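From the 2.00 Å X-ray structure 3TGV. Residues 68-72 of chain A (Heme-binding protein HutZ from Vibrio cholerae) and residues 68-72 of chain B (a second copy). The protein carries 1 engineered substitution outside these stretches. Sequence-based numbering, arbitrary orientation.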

# COMPACT_ATOMS: atom_id res chain seq x y z
N GLU A 68 -1.44 7.91 -6.44
CA GLU A 68 -2.56 8.14 -7.34
C GLU A 68 -3.18 6.80 -7.71
O GLU A 68 -2.54 5.76 -7.59
CB GLU A 68 -2.14 8.89 -8.62
CG GLU A 68 -1.43 8.03 -9.63
CD GLU A 68 -0.97 8.82 -10.86
OE1 GLU A 68 -1.63 9.82 -11.23
OE2 GLU A 68 0.04 8.44 -11.45
N ASP A 69 -4.43 6.82 -8.16
CA ASP A 69 -5.18 5.60 -8.44
C ASP A 69 -4.63 4.87 -9.66
O ASP A 69 -4.07 5.50 -10.55
CB ASP A 69 -6.65 5.95 -8.69
CG ASP A 69 -7.38 6.31 -7.41
OD1 ASP A 69 -6.95 5.85 -6.33
OD2 ASP A 69 -8.40 7.04 -7.49
N GLU A 70 -4.79 3.55 -9.71
CA GLU A 70 -4.39 2.80 -10.89
C GLU A 70 -5.02 3.39 -12.14
O GLU A 70 -4.35 3.59 -13.14
CB GLU A 70 -4.75 1.32 -10.79
CG GLU A 70 -3.73 0.48 -10.07
CD GLU A 70 -4.08 -0.99 -10.06
OE1 GLU A 70 -4.65 -1.48 -11.06
OE2 GLU A 70 -3.80 -1.64 -9.03
N THR A 71 -6.32 3.68 -12.09
CA THR A 71 -7.01 4.16 -13.29
C THR A 71 -6.63 5.58 -13.71
O THR A 71 -6.84 5.95 -14.85
CB THR A 71 -8.55 4.06 -13.16
OG1 THR A 71 -8.96 4.66 -11.93
CG2 THR A 71 -8.98 2.62 -13.19
N GLU A 72 -6.08 6.37 -12.80
CA GLU A 72 -5.67 7.73 -13.14
C GLU A 72 -4.24 7.79 -13.69
O GLU A 72 -3.87 8.76 -14.36
CB GLU A 72 -5.81 8.67 -11.92
CG GLU A 72 -4.96 9.96 -11.98
CD GLU A 72 -5.35 10.94 -13.09
OE1 GLU A 72 -5.26 12.17 -12.86
OE2 GLU A 72 -5.74 10.50 -14.20
N GLU B 68 -9.15 -1.65 -4.55
CA GLU B 68 -9.86 -0.75 -5.47
C GLU B 68 -9.37 0.68 -5.31
O GLU B 68 -8.92 1.09 -4.24
CB GLU B 68 -11.39 -0.81 -5.27
CG GLU B 68 -11.92 -0.01 -4.07
CD GLU B 68 -13.46 0.01 -4.00
OE1 GLU B 68 -14.11 0.09 -5.06
OE2 GLU B 68 -14.02 -0.03 -2.88
N ASP B 69 -9.46 1.46 -6.39
CA ASP B 69 -9.04 2.86 -6.38
C ASP B 69 -9.88 3.76 -5.45
O ASP B 69 -11.06 3.50 -5.22
CB ASP B 69 -9.05 3.42 -7.81
CG ASP B 69 -7.91 2.85 -8.66
OD1 ASP B 69 -6.82 2.57 -8.11
OD2 ASP B 69 -8.11 2.69 -9.89
N GLU B 70 -9.25 4.81 -4.92
CA GLU B 70 -9.91 5.78 -4.03
C GLU B 70 -11.13 6.44 -4.66
O GLU B 70 -12.19 6.54 -4.04
CB GLU B 70 -8.93 6.89 -3.66
CG GLU B 70 -8.43 6.89 -2.24
CD GLU B 70 -7.48 8.05 -1.96
OE1 GLU B 70 -7.92 9.22 -2.02
OE2 GLU B 70 -6.29 7.81 -1.69
N THR B 71 -10.97 6.92 -5.89
CA THR B 71 -12.02 7.70 -6.52
C THR B 71 -13.21 6.83 -6.88
O THR B 71 -14.32 7.33 -7.08
CB THR B 71 -11.50 8.44 -7.78
OG1 THR B 71 -11.00 7.48 -8.72
CG2 THR B 71 -10.38 9.41 -7.40
N GLU B 72 -13.00 5.52 -6.94
CA GLU B 72 -14.07 4.59 -7.30
C GLU B 72 -14.78 3.95 -6.11
O GLU B 72 -15.88 3.43 -6.24
CB GLU B 72 -13.54 3.50 -8.24
CG GLU B 72 -12.38 2.68 -7.66
CD GLU B 72 -12.25 1.31 -8.33
OE1 GLU B 72 -13.31 0.69 -8.58
OE2 GLU B 72 -11.10 0.85 -8.60

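The two copies of HutZ meet here through the same three residues, Asp69, Glu70 and Thr71, of each chain, and the contact is built around a reciprocal exchange of aspartate carboxylates. The CA atoms of Asp69(A) and Asp69(B) lie 5.2 Å apart, the point of register between the stretches, and 245 Å² of surface is buried in total. Glu68(A) precedes the contact and takes no part in it. Its CA-to-CB bond points away from chain B, its side chain stays clear of the other stretch, and its OE2 is hydrogen-bonded elsewhere in the structure.

Asp69(A) is the residue on which the chain A side turns. Its CA-to-CB bond points toward chain B, and with chi1 in the m rotamer the carboxylate reaches the backbone of the partner where Glu70(B) and Thr71(B) offer successive amide groups. OD1 of Asp69(A) accepts a hydrogen bond from Glu70(B) N at 2.9 Å, and OD2 of Asp69(A) accepts one from Thr71(B) N at 3.0 Å, with N-H...acceptor angles of 147° and 161°. The second is thus the straighter of the two. OD2 of Asp69(A) also accepts from Thr71(B) OG1 at 2.9 Å, so one carboxylate oxygen receives both the amide and the hydroxyl of the same threonine. Both donating amides belong to residues with helical phi/psi, a local conformation that lets consecutive N-H groups face a single carboxylate.

Because each aspartate reaches across to the other chain, the two side chains pass close to one another: Asp69(A) CB lies 3.3 Å from Asp69(B) CG. The like-charged oxygens Asp69(A) OD1 and Asp69(B) OD1 are 3.7 Å apart, a proximity that should be unfavourable in itself but is accompanied by hydrogen-bond donors to both carboxylates. Asp69(A) and Asp69(B) each have 84 Å² covered by the opposing stretch, far more than any other residue here.

Glu70(A) contributes mainly through its backbone. Its N donates to Asp69(B) OD1 at 2.8 Å, with an angle of 144°, repeating the bond made by Glu70(B). The CA-to-CB bond points sideways and the end of the side chain leads away, where both carboxylate oxygens find hydrogen bonds elsewhere in the structure; Glu70(A) CB nevertheless packs 3.6 Å from Asp69(B) OD1.

Thr71(A) completes the second half of the exchange. Its N donates to Asp69(B) OD2 at 3.0 Å and 157°, and its OG1 donates to the same Asp69(B) OD2, also at 3.0 Å. The p rotamer of chi1 brings the hydroxyl to the carboxylate alongside the amide, as it does in Thr71(B).

Glu72(A) starts toward chain B, but the end of its side chain leads away and it makes no contact; its N forms a weak hydrogen bond to Asp69(A) O at 3.1 Å. Here the copies differ. Glu72(B) instead folds back within its own stretch, where its OE2 accepts a hydrogen bond from Asp69(B) N at 2.8 Å. The reciprocal pattern therefore holds for the six hydrogen bonds between the chains but not for the side chains of Glu72(A) and Glu72(B).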